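Transcriptional regulator, TetR family (Legionella pneumophila subsp. pneumophila str. Philadelphia 1, PDB 3ON4) probably binds DNA and regulates transcription as a two-subunit member of the TetR family. Local coordinates at residues A[27-32]-A[113-118]; A[53-58]-A[118-123]; A[17-22]-A[59-64]; A[105-110]-A[128-133]. All blocks are in the same frame, centred on the assembly; numbering follows the deposited sequence. Where two conformers were deposited one is given.

Contact 1: A[27-32]-A[113-118]; sequences GYNAFS and ASDFQS. With NA (sodium ion), chain I.
N29 and S118 make the direct polar link between 27-32 and 113-118. ND2 of N29 donates to S118 OG at 2.8 Å, nearly straight (164°) and with the oxygen only 2° out of the amide plane. The same hydroxyl donates onward: S118 OG lies 2.7 Å from D115 O, on a lone pair of that carbonyl. The chi1 of S118, 77°, with OG between the backbone N and the carbonyl carbon, turns OG back over the 3-10 turn. S118 N also donates to D115 O, so two bonds grip that oxygen.

Water carries much of the rest. One molecule joins Y28 N to D115 OD2, a second joins N29 ND2 to D115 OD1, and a third spans N29 OD1 and S118 O, so both ends of the N29 amide are engaged. Direct packing is slight, with Y28 CB 4.0 Å from D115 OD2.

The sodium ion is bound by D115 OD1 at 2.5 Å, by S114 OG at 2.5 Å, by two waters, and by S114 and D115 of the second subunit. The contact thus joins the loop leading into the predicted helix-turn-helix to the C-terminal domain, beside a metal site shared between the subunits.

Segment 27-32 runs from helix 11-26 to helix 33-40. It lies against the end of helix 108-115, while Y28 reaches I123 on helix 121-144.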
loop_
_atom_site.group_PDB
_atom_site.type_symbol
_atom_site.label_atom_id
_atom_site.label_comp_id
_atom_site.label_asym_id
_atom_site.label_seq_id
_atom_site.Cartn_x
_atom_site.Cartn_y
_atom_site.Cartn_z
ATOM N N GLY A 27 5.688 -9.710 -2.928
ATOM C CA GLY A 27 6.511 -8.781 -2.159
ATOM C C GLY A 27 7.937 -9.273 -2.030
ATOM O O GLY A 27 8.182 -10.469 -2.061
ATOM N N TYR A 28 8.866 -8.331 -1.875
ATOM C CA TYR A 28 10.306 -8.602 -1.827
ATOM C C TYR A 28 10.724 -9.598 -0.762
ATOM O O TYR A 28 11.615 -10.372 -0.990
ATOM C CB TYR A 28 11.040 -7.286 -1.583
ATOM C CG TYR A 28 12.556 -7.359 -1.567
ATOM C CD1 TYR A 28 13.289 -7.412 -2.753
ATOM C CD2 TYR A 28 13.259 -7.361 -0.378
ATOM C CE1 TYR A 28 14.678 -7.466 -2.744
ATOM C CE2 TYR A 28 14.646 -7.419 -0.365
ATOM C CZ TYR A 28 15.348 -7.468 -1.564
ATOM O OH TYR A 28 16.719 -7.516 -1.531
ATOM N N ASN A 29 10.106 -9.552 0.414
ATOM C CA ASN A 29 10.444 -10.464 1.512
ATOM C C ASN A 29 9.731 -11.837 1.423
ATOM O O ASN A 29 9.801 -12.655 2.348
ATOM C CB ASN A 29 10.141 -9.802 2.858
ATOM C CG ASN A 29 11.027 -8.591 3.120
ATOM O OD1 ASN A 29 12.240 -8.634 2.862
ATOM N ND2 ASN A 29 10.433 -7.515 3.641
ATOM N N ALA A 30 9.032 -12.060 0.310
ATOM C CA ALA A 30 8.316 -13.292 0.080
ATOM C C ALA A 30 8.726 -13.981 -1.224
ATOM O O ALA A 30 7.950 -14.771 -1.769
ATOM C CB ALA A 30 6.818 -13.001 0.047
ATOM N N PHE A 31 9.904 -13.688 -1.762
ATOM C CA PHE A 31 10.452 -14.533 -2.812
ATOM C C PHE A 31 11.929 -14.736 -2.538
ATOM O O PHE A 31 12.537 -13.984 -1.773
ATOM C CB PHE A 31 10.258 -13.920 -4.194
ATOM C CG PHE A 31 11.344 -12.948 -4.566
ATOM C CD1 PHE A 31 11.331 -11.658 -4.076
ATOM C CD2 PHE A 31 12.407 -13.350 -5.371
ATOM C CE1 PHE A 31 12.357 -10.758 -4.381
ATOM C CE2 PHE A 31 13.456 -12.462 -5.669
ATOM C CZ PHE A 31 13.417 -11.164 -5.187
ATOM N N SER A 32 12.500 -15.744 -3.174
ATOM C CA SER A 32 13.912 -16.076 -3.022
ATOM C C SER A 32 14.532 -16.346 -4.391
ATOM O O SER A 32 13.832 -16.581 -5.357
ATOM C CB SER A 32 14.064 -17.320 -2.148
ATOM O OG SER A 32 13.658 -18.479 -2.861
ATOM N N ALA A 113 7.309 0.302 -1.256
ATOM C CA ALA A 113 6.864 1.246 -0.228
ATOM C C ALA A 113 6.343 0.543 1.020
ATOM O O ALA A 113 6.656 0.965 2.124
ATOM C CB ALA A 113 5.806 2.212 -0.764
ATOM N N SER A 114 5.539 -0.505 0.853
ATOM C CA SER A 114 5.022 -1.245 2.008
ATOM C C SER A 114 6.161 -1.903 2.829
ATOM O O SER A 114 6.108 -1.937 4.069
ATOM C CB SER A 114 3.976 -2.291 1.583
ATOM O OG SER A 114 4.566 -3.442 0.969
ATOM N N ASP A 115 7.175 -2.409 2.131
ATOM C CA ASP A 115 8.282 -3.131 2.752
ATOM C C ASP A 115 9.431 -2.215 3.194
ATOM O O ASP A 115 10.427 -2.701 3.738
ATOM C CB ASP A 115 8.847 -4.152 1.751
ATOM C CG ASP A 115 7.826 -5.186 1.328
ATOM O OD1 ASP A 115 6.957 -5.540 2.153
ATOM O OD2 ASP A 115 7.883 -5.624 0.165
ATOM N N PHE A 116 9.263 -0.905 2.992
ATOM C CA PHE A 116 10.367 0.089 3.022
ATOM C C PHE A 116 11.319 -0.043 4.203
ATOM O O PHE A 116 12.550 -0.065 4.021
ATOM C CB PHE A 116 9.756 1.487 2.957
ATOM C CG PHE A 116 10.713 2.565 2.566
ATOM C CD1 PHE A 116 10.952 2.833 1.225
ATOM C CD2 PHE A 116 11.330 3.340 3.524
ATOM C CE1 PHE A 116 11.796 3.853 0.854
ATOM C CE2 PHE A 116 12.201 4.359 3.160
ATOM C CZ PHE A 116 12.417 4.616 1.814
ATOM N N GLN A 117 10.783 -0.133 5.420
ATOM C CA GLN A 117 11.636 -0.165 6.605
ATOM C C GLN A 117 12.497 -1.440 6.699
ATOM O O GLN A 117 13.513 -1.445 7.388
ATOM C CB GLN A 117 10.814 0.006 7.866
ATOM C CG GLN A 117 10.162 1.366 7.989
ATOM C CD GLN A 117 11.198 2.482 8.026
ATOM O OE1 GLN A 117 11.652 2.941 6.995
ATOM N NE2 GLN A 117 11.553 2.920 9.211
ATOM N N SER A 118 12.115 -2.494 5.981
ATOM C CA SER A 118 12.868 -3.741 5.999
ATOM C C SER A 118 13.958 -3.778 4.914
ATOM O O SER A 118 14.772 -4.716 4.890
ATOM C CB SER A 118 11.920 -4.946 5.801
ATOM O OG SER A 118 11.528 -5.076 4.432
HETATM NA NA NA I . 4.487 -5.668 2.045
HETATM O O HOH W 1 8.408 -5.412 -2.317
HETATM O O HOH W 2 7.837 -6.652 4.464
HETATM O O HOH W 3 14.320 -6.870 3.174
HETATM O O HOH W 4 5.022 -6.415 -0.156
HETATM O O HOH W 5 4.422 -5.363 4.351
#

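Contact 2: A[53-58]-A[118-123]; sequences SKEDLG and SLPVSI
E55 runs alongside P120, in the opposite direction, and ends on S122. Its chain is stretched out from the first turn of helix 54-77: CG is anti to the backbone N (chi1 173°), and the chain stays extended beyond it. Sliding past each other, the two side chains bring CD of E55 to 3.5 Å from CB of P120. The apolar ring thus flanks the acid on its way to the polar end.

There S122 OG donates to E55 OE2 at 2.7 Å, meeting the oxygen on its anti side and 28° out of the carboxylate plane. A water adds a second link, donating to E55 OE2 at 2.8 Å and accepting from S122 N. Since P120 is the N-cap of helix 121-144, the carboxylate faces the start of that helix, which would probably favour its negative charge.

Deeper in, I123 points at the other helix. Its CD1 is 3.8 Å from E55 O and 3.9 Å from CA of G58; the lack of a side chain on G58 lets the methyl come in against the backbone. S122 and I123 also touch V59, one residue further along.

The E55 turn is itself secured by a capping box, in which D56 N donates to S53 OG (3.2 Å) and S53 N to D56 OD2 (3.1 Å). The starts of helix 54-77 and helix 121-144 meet here, part of the junction where, in TetR-family regulators, the helix following the helix-turn-helix meets the C-terminal helical domain.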
loop_
_atom_site.group_PDB
_atom_site.type_symbol
_atom_site.label_atom_id
_atom_site.label_comp_id
_atom_site.label_asym_id
_atom_site.label_seq_id
_atom_site.Cartn_x
_atom_site.Cartn_y
_atom_site.Cartn_z
ATOM N N SER A 53 23.951 -10.543 -4.343
ATOM C CA SER A 53 23.063 -10.506 -3.199
ATOM C C SER A 53 21.647 -10.252 -3.667
ATOM O O SER A 53 21.428 -9.699 -4.736
ATOM C CB SER A 53 23.510 -9.416 -2.226
ATOM O OG SER A 53 23.259 -8.138 -2.771
ATOM N N LYS A 54 20.679 -10.636 -2.857
ATOM C CA LYS A 54 19.288 -10.279 -3.163
ATOM C C LYS A 54 19.156 -8.770 -3.357
ATOM O O LYS A 54 18.419 -8.336 -4.246
ATOM C CB LYS A 54 18.355 -10.750 -2.066
ATOM C CG LYS A 54 16.879 -10.717 -2.400
ATOM C CD LYS A 54 16.097 -11.272 -1.230
ATOM C CE LYS A 54 14.635 -11.271 -1.485
ATOM N NZ LYS A 54 13.835 -11.869 -0.364
ATOM N N GLU A 55 19.872 -7.984 -2.543
ATOM C CA GLU A 55 19.856 -6.522 -2.655
ATOM C C GLU A 55 20.186 -6.038 -4.064
ATOM O O GLU A 55 19.513 -5.131 -4.584
ATOM C CB GLU A 55 20.832 -5.890 -1.651
ATOM C CG GLU A 55 21.039 -4.376 -1.761
ATOM C CD GLU A 55 21.980 -3.814 -0.684
ATOM O OE1 GLU A 55 22.335 -4.524 0.296
ATOM O OE2 GLU A 55 22.363 -2.641 -0.814
ATOM N N ASP A 56 21.218 -6.623 -4.661
ATOM C CA ASP A 56 21.613 -6.269 -6.023
ATOM C C ASP A 56 20.479 -6.453 -7.025
ATOM O O ASP A 56 20.304 -5.633 -7.929
ATOM C CB ASP A 56 22.824 -7.082 -6.468
ATOM C CG ASP A 56 24.075 -6.755 -5.666
ATOM O OD1 ASP A 56 24.411 -5.577 -5.541
ATOM O OD2 ASP A 56 24.722 -7.688 -5.176
ATOM N N LEU A 57 19.717 -7.537 -6.853
ATOM C CA LEU A 57 18.592 -7.815 -7.736
ATOM C C LEU A 57 17.489 -6.800 -7.462
ATOM O O LEU A 57 16.923 -6.239 -8.411
ATOM C CB LEU A 57 18.083 -9.245 -7.562
ATOM C CG LEU A 57 16.824 -9.633 -8.342
ATOM C CD1 LEU A 57 17.050 -9.429 -9.845
ATOM C CD2 LEU A 57 16.438 -11.097 -8.038
ATOM N N GLY A 58 17.188 -6.543 -6.187
ATOM C CA GLY A 58 16.175 -5.555 -5.845
ATOM C C GLY A 58 16.439 -4.190 -6.502
ATOM O O GLY A 58 15.549 -3.597 -7.104
ATOM N N SER A 118 12.115 -2.494 5.981
ATOM C CA SER A 118 12.868 -3.741 5.999
ATOM C C SER A 118 13.958 -3.778 4.914
ATOM O O SER A 118 14.772 -4.716 4.890
ATOM C CB SER A 118 11.920 -4.946 5.801
ATOM O OG SER A 118 11.528 -5.076 4.432
ATOM N N LEU A 119 13.968 -2.782 4.030
ATOM C CA LEU A 119 14.835 -2.796 2.846
ATOM C C LEU A 119 16.211 -2.181 3.095
ATOM O O LEU A 119 16.352 -1.258 3.876
ATOM C CB LEU A 119 14.177 -2.033 1.696
ATOM C CG LEU A 119 12.784 -2.460 1.232
ATOM C CD1 LEU A 119 12.214 -1.456 0.214
ATOM C CD2 LEU A 119 12.827 -3.867 0.641
ATOM N N PRO A 120 17.237 -2.685 2.403
ATOM C CA PRO A 120 18.493 -1.973 2.381
ATOM C C PRO A 120 18.312 -0.556 1.817
ATOM O O PRO A 120 17.419 -0.319 1.003
ATOM C CB PRO A 120 19.356 -2.826 1.450
ATOM C CG PRO A 120 18.768 -4.188 1.550
ATOM C CD PRO A 120 17.315 -3.976 1.685
ATOM N N VAL A 121 19.168 0.362 2.239
ATOM C CA VAL A 121 19.040 1.761 1.836
ATOM C C VAL A 121 19.124 1.939 0.304
ATOM O O VAL A 121 18.415 2.775 -0.277
ATOM C CB VAL A 121 20.108 2.635 2.524
ATOM C CG1 VAL A 121 20.147 4.030 1.917
ATOM C CG2 VAL A 121 19.850 2.679 4.042
ATOM N N SER A 122 19.963 1.144 -0.361
ATOM C CA SER A 122 20.041 1.231 -1.825
ATOM C C SER A 122 18.664 1.031 -2.473
ATOM O O SER A 122 18.294 1.727 -3.425
ATOM C CB SER A 122 21.034 0.208 -2.380
ATOM O OG SER A 122 20.588 -1.110 -2.070
ATOM N N ILE A 123 17.880 0.104 -1.949
ATOM C CA ILE A 123 16.579 -0.175 -2.544
ATOM C C ILE A 123 15.589 0.927 -2.170
ATOM O O ILE A 123 14.778 1.369 -3.003
ATOM C CB ILE A 123 16.073 -1.571 -2.137
ATOM C CG1 ILE A 123 17.056 -2.650 -2.657
ATOM C CG2 ILE A 123 14.698 -1.835 -2.677
ATOM C CD1 ILE A 123 16.650 -4.080 -2.251
HETATM O O HOH W 6 22.065 -0.440 0.831
#

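Contact 3: A[17-22]-A[59-64]; sequences AVAEAL and VAVISW
W64, V61, E20, A19 and A17 make a helix-on-helix packing contact, partly buried, between helix 11-26 and helix 54-77. The two short segments cross almost perpendicularly (-89°), with axes 9.7 Å apart at closest. V61 sits at the crossing and divides its methyls: CG2 is 3.8 Å from A19 CB, and CG1, anti to the backbone N, is 3.9 Å from E20 CA.

Helix 11-26 packs, as in the TetR fold, with the helix-turn-helix pair, and here A19 also touches I36 on helix 33-40. Helix 54-77 runs on from the probable DNA-binding head into the body of the subunit.

A turn beyond V61, W64 extends the six-membered end of its indole toward helix 11-26. CH2 of W64 lies 3.9 Å from A17 CB, and its CZ3 is 3.6 Å from E20 OE1. E20 and W64 cross at about a right angle, their carboxylate and ring planes 24° apart. E20's polar partners lie further along helix 54-77: H65, next to W64, is hydrogen-bonded through ND1 to OE2, and K68, one turn on, makes a salt bridge to OE1 as well as a cation-pi contact with the W64 ring.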
loop_
_atom_site.group_PDB
_atom_site.type_symbol
_atom_site.label_atom_id
_atom_site.label_comp_id
_atom_site.label_asym_id
_atom_site.label_seq_id
_atom_site.Cartn_x
_atom_site.Cartn_y
_atom_site.Cartn_z
ATOM N N ALA A 17 12.790 -10.100 -15.244
ATOM C CA ALA A 17 11.348 -10.141 -15.560
ATOM C C ALA A 17 10.546 -10.996 -14.562
ATOM O O ALA A 17 9.440 -10.595 -14.126
ATOM C CB ALA A 17 11.119 -10.595 -17.014
ATOM N N VAL A 18 11.090 -12.149 -14.174
ATOM C CA VAL A 18 10.381 -13.004 -13.199
ATOM C C VAL A 18 10.467 -12.397 -11.802
ATOM O O VAL A 18 9.491 -12.425 -11.063
ATOM C CB VAL A 18 10.896 -14.462 -13.152
ATOM C CG1 VAL A 18 9.851 -15.367 -12.426
ATOM C CG2 VAL A 18 11.157 -14.971 -14.520
ATOM N N ALA A 19 11.609 -11.790 -11.451
ATOM C CA ALA A 19 11.750 -11.159 -10.133
ATOM C C ALA A 19 10.728 -10.040 -9.975
ATOM O O ALA A 19 10.042 -9.913 -8.934
ATOM C CB ALA A 19 13.198 -10.631 -9.920
ATOM N N GLU A 20 10.611 -9.238 -11.028
ATOM C CA GLU A 20 9.635 -8.169 -11.074
ATOM C C GLU A 20 8.215 -8.706 -10.805
ATOM O O GLU A 20 7.471 -8.144 -10.007
ATOM C CB GLU A 20 9.698 -7.475 -12.432
ATOM C CG GLU A 20 8.783 -6.263 -12.569
ATOM C CD GLU A 20 8.745 -5.703 -14.002
ATOM O OE1 GLU A 20 8.420 -6.450 -14.959
ATOM O OE2 GLU A 20 9.012 -4.498 -14.162
ATOM N N ALA A 21 7.869 -9.785 -11.487
ATOM C CA ALA A 21 6.587 -10.432 -11.348
ATOM C C ALA A 21 6.366 -10.951 -9.937
ATOM O O ALA A 21 5.308 -10.693 -9.343
ATOM C CB ALA A 21 6.438 -11.572 -12.351
ATOM N N LEU A 22 7.362 -11.651 -9.390
ATOM C CA LEU A 22 7.253 -12.188 -8.031
ATOM C C LEU A 22 7.085 -11.081 -6.989
ATOM O O LEU A 22 6.270 -11.223 -6.063
ATOM C CB LEU A 22 8.465 -13.078 -7.707
ATOM C CG LEU A 22 8.472 -14.385 -8.516
ATOM C CD1 LEU A 22 9.779 -15.139 -8.288
ATOM C CD2 LEU A 22 7.258 -15.258 -8.184
ATOM N N VAL A 59 17.661 -3.689 -6.377
ATOM C CA VAL A 59 18.055 -2.405 -6.963
ATOM C C VAL A 59 17.854 -2.412 -8.480
ATOM O O VAL A 59 17.295 -1.472 -9.065
ATOM C CB VAL A 59 19.526 -2.081 -6.617
ATOM C CG1 VAL A 59 20.100 -0.954 -7.504
ATOM C CG2 VAL A 59 19.658 -1.731 -5.136
ATOM N N ALA A 60 18.322 -3.477 -9.108
ATOM C CA ALA A 60 18.260 -3.606 -10.554
ATOM C C ALA A 60 16.800 -3.726 -11.071
ATOM O O ALA A 60 16.452 -3.124 -12.090
ATOM C CB ALA A 60 19.133 -4.814 -11.023
ATOM N N VAL A 61 15.946 -4.460 -10.356
ATOM C CA VAL A 61 14.540 -4.601 -10.734
ATOM C C VAL A 61 13.834 -3.233 -10.679
ATOM O O VAL A 61 13.137 -2.849 -11.614
ATOM C CB VAL A 61 13.789 -5.598 -9.809
ATOM C CG1 VAL A 61 12.264 -5.517 -10.045
ATOM C CG2 VAL A 61 14.306 -7.020 -10.047
ATOM N N ILE A 62 14.040 -2.482 -9.604
ATOM C CA ILE A 62 13.332 -1.199 -9.481
ATOM C C ILE A 62 13.867 -0.228 -10.531
ATOM O O ILE A 62 13.097 0.483 -11.157
ATOM C CB ILE A 62 13.428 -0.547 -8.105
ATOM C CG1 ILE A 62 12.908 -1.462 -7.019
ATOM C CG2 ILE A 62 12.588 0.766 -8.093
ATOM C CD1 ILE A 62 13.404 -1.088 -5.594
ATOM N N SER A 63 15.183 -0.217 -10.736
ATOM C CA SER A 63 15.783 0.666 -11.719
ATOM C C SER A 63 15.245 0.405 -13.148
ATOM O O SER A 63 14.874 1.344 -13.867
ATOM C CB SER A 63 17.317 0.563 -11.660
ATOM O OG SER A 63 17.928 1.447 -12.580
ATOM N N TRP A 64 15.201 -0.878 -13.538
ATOM C CA TRP A 64 14.637 -1.296 -14.810
ATOM C C TRP A 64 13.161 -0.891 -14.960
ATOM O O TRP A 64 12.742 -0.313 -15.990
ATOM C CB TRP A 64 14.741 -2.805 -14.888
ATOM C CG TRP A 64 14.241 -3.428 -16.122
ATOM C CD1 TRP A 64 14.533 -3.070 -17.408
ATOM C CD2 TRP A 64 13.395 -4.578 -16.201
ATOM N NE1 TRP A 64 13.891 -3.914 -18.289
ATOM C CE2 TRP A 64 13.197 -4.858 -17.570
ATOM C CE3 TRP A 64 12.771 -5.399 -15.241
ATOM C CZ2 TRP A 64 12.398 -5.927 -18.009
ATOM C CZ3 TRP A 64 11.982 -6.449 -15.677
ATOM C CH2 TRP A 64 11.806 -6.708 -17.045
#

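Contact 4: A[105-110]-A[128-133]; sequences KMCLGG and KKFFEL
C107 puts its thiol to two uses, capping a helix and meeting the ring of F130. As N-cap of helix 108-115, its SG accepts from G110 N at 3.4 Å with an N-H...S angle of 161°. The same sulfur lies against the outer end of the phenyl ring, 3.8 Å from F130 CE2. C107 SG is 4.9 Å from the centroid of the F130 ring and 66° off its normal, an oblique sulfur-aromatic contact.

G109, having no side chain, allows the close approach; at G110 a CB would run into M106 instead. G109 CA is 3.7 Å from F130 CE2, and G109 N lies over one face of that ring. With CG of F130 anti to its backbone N (chi1 174°), the side chain leaves helix 121-144 toward this first turn.

F131 approaches the same turn differently, by its rim. G109 O lies near the ring plane, 3.4 Å from F131 CE2, where the slightly positive ring hydrogens would suit a carbonyl oxygen. G110 N is at the same rim, 3.7 Å from CZ of F131. The two phenyl rings also meet: CD2 of F130 stands 3.8 Å above the centre of one F131 face.

Beyond the segments, E164 on helix 149-173 touches both C107 and F131, F130 packs on T66 of helix 54-77, and F131 reaches L169 of the second subunit. Buried aromatic and glycine packing of this kind joins a short helix to a long one inside the all-helical C-terminal domain of a TetR-family regulator.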
loop_
_atom_site.group_PDB
_atom_site.type_symbol
_atom_site.label_atom_id
_atom_site.label_comp_id
_atom_site.label_asym_id
_atom_site.label_seq_id
_atom_site.Cartn_x
_atom_site.Cartn_y
_atom_site.Cartn_z
ATOM N N LYS A 105 -1.447 -8.235 -10.204
ATOM C CA LYS A 105 -0.283 -7.648 -9.581
ATOM C C LYS A 105 -0.528 -6.309 -8.899
ATOM O O LYS A 105 -1.425 -5.543 -9.274
ATOM C CB LYS A 105 0.849 -7.484 -10.589
ATOM C CG LYS A 105 1.570 -8.790 -10.919
ATOM C CD LYS A 105 2.360 -8.666 -12.197
ATOM C CE LYS A 105 2.726 -10.010 -12.791
ATOM N NZ LYS A 105 3.266 -9.832 -14.163
HETATM N N MSE A 106 0.290 -6.042 -7.885
HETATM C CA MSE A 106 0.351 -4.723 -7.277
HETATM C C MSE A 106 1.423 -3.909 -7.997
HETATM O O MSE A 106 2.322 -4.465 -8.646
HETATM C CB MSE A 106 0.701 -4.881 -5.788
HETATM C CG MSE A 106 0.830 -3.609 -4.971
HETATM SE SE MSE A 106 -0.753 -2.487 -5.053
HETATM C CE MSE A 106 -0.067 -0.960 -4.089
ATOM N N CYS A 107 1.344 -2.591 -7.858
ATOM C CA CYS A 107 2.401 -1.684 -8.304
ATOM C C CYS A 107 3.725 -2.099 -7.686
ATOM O O CYS A 107 3.777 -2.338 -6.478
ATOM C CB CYS A 107 2.082 -0.264 -7.826
ATOM S SG CYS A 107 3.372 0.988 -8.205
ATOM N N LEU A 108 4.788 -2.188 -8.480
ATOM C CA LEU A 108 6.114 -2.519 -7.921
ATOM C C LEU A 108 6.567 -1.484 -6.888
ATOM O O LEU A 108 7.124 -1.821 -5.820
ATOM C CB LEU A 108 7.167 -2.593 -9.017
ATOM C CG LEU A 108 8.542 -3.123 -8.636
ATOM C CD1 LEU A 108 8.500 -4.660 -8.367
ATOM C CD2 LEU A 108 9.529 -2.810 -9.735
ATOM N N GLY A 109 6.315 -0.217 -7.192
ATOM C CA GLY A 109 6.637 0.854 -6.272
ATOM C C GLY A 109 5.880 0.730 -4.959
ATOM O O GLY A 109 6.455 0.890 -3.864
ATOM N N GLY A 110 4.577 0.459 -5.058
ATOM C CA GLY A 110 3.736 0.268 -3.893
ATOM C C GLY A 110 4.217 -0.881 -3.012
ATOM O O GLY A 110 4.201 -0.778 -1.773
ATOM N N LYS A 128 12.190 5.540 -3.779
ATOM C CA LYS A 128 11.867 6.970 -3.707
ATOM C C LYS A 128 11.986 7.637 -5.082
ATOM O O LYS A 128 11.167 8.498 -5.434
ATOM C CB LYS A 128 12.737 7.685 -2.660
ATOM C CG LYS A 128 12.322 7.327 -1.253
ATOM C CD LYS A 128 12.970 8.194 -0.185
ATOM C CE LYS A 128 14.361 7.730 0.160
ATOM N NZ LYS A 128 15.078 8.722 1.032
ATOM N N LYS A 129 12.994 7.225 -5.847
ATOM C CA LYS A 129 13.208 7.737 -7.196
ATOM C C LYS A 129 12.028 7.452 -8.111
ATOM O O LYS A 129 11.636 8.308 -8.902
ATOM C CB LYS A 129 14.472 7.149 -7.816
ATOM C CG LYS A 129 15.745 7.805 -7.407
ATOM C CD LYS A 129 16.884 7.338 -8.312
ATOM C CE LYS A 129 16.848 8.032 -9.679
ATOM N NZ LYS A 129 17.974 7.623 -10.585
ATOM N N PHE A 130 11.445 6.263 -7.976
ATOM C CA PHE A 130 10.241 5.856 -8.727
ATOM C C PHE A 130 9.070 6.804 -8.471
ATOM O O PHE A 130 8.468 7.339 -9.416
ATOM C CB PHE A 130 9.860 4.415 -8.370
ATOM C CG PHE A 130 8.554 3.924 -8.971
ATOM C CD1 PHE A 130 8.510 3.417 -10.253
ATOM C CD2 PHE A 130 7.371 3.976 -8.244
ATOM C CE1 PHE A 130 7.326 2.949 -10.803
ATOM C CE2 PHE A 130 6.165 3.524 -8.798
ATOM C CZ PHE A 130 6.150 2.992 -10.074
ATOM N N PHE A 131 8.763 7.041 -7.198
ATOM C CA PHE A 131 7.668 7.948 -6.869
ATOM C C PHE A 131 7.943 9.401 -7.265
ATOM O O PHE A 131 7.048 10.084 -7.762
ATOM C CB PHE A 131 7.260 7.799 -5.406
ATOM C CG PHE A 131 6.501 6.520 -5.165
ATOM C CD1 PHE A 131 5.243 6.351 -5.721
ATOM C CD2 PHE A 131 7.077 5.457 -4.478
ATOM C CE1 PHE A 131 4.554 5.158 -5.567
ATOM C CE2 PHE A 131 6.387 4.276 -4.314
ATOM C CZ PHE A 131 5.131 4.121 -4.861
ATOM N N GLU A 132 9.174 9.853 -7.055
ATOM C CA GLU A 132 9.574 11.200 -7.455
ATOM C C GLU A 132 9.358 11.400 -8.957
ATOM O O GLU A 132 8.871 12.441 -9.363
ATOM C CB GLU A 132 11.043 11.465 -7.054
ATOM C CG GLU A 132 11.155 11.692 -5.548
ATOM C CD GLU A 132 12.560 11.544 -4.992
ATOM O OE1 GLU A 132 13.532 11.490 -5.789
ATOM O OE2 GLU A 132 12.673 11.482 -3.734
ATOM N N LEU A 133 9.678 10.393 -9.767
ATOM C CA LEU A 133 9.477 10.474 -11.211
ATOM C C LEU A 133 7.993 10.573 -11.575
ATOM O O LEU A 133 7.613 11.395 -12.399
ATOM C CB LEU A 133 10.081 9.267 -11.904
ATOM C CG LEU A 133 10.076 9.327 -13.433
ATOM C CD1 LEU A 133 11.417 8.836 -14.002
ATOM C CD2 LEU A 133 8.914 8.525 -13.950
#

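From the N terminus, helix 11-26 opens contact 3, which closes first, when helix 54-77 returns across it. Before that, the loop 27-32 has opened contact 1 and segment 53-58 contact 2; both wait for 113-123 and share S118. Contact 4 closes the shortest loop, from 105-110 to 128-133. Contacts 1, 2 and 3 cross one another, contact 4 crosses 1 and 2, and contact 3 is complete before contact 4 begins; none nests. K54 NZ, probably hydrogen-bonded to Y28 O and F31 O, joins contacts 1 and 2. L108 packs on V61 between contacts 3 and 4, so the probable DNA-binding head and the C-terminal helices meet at several points.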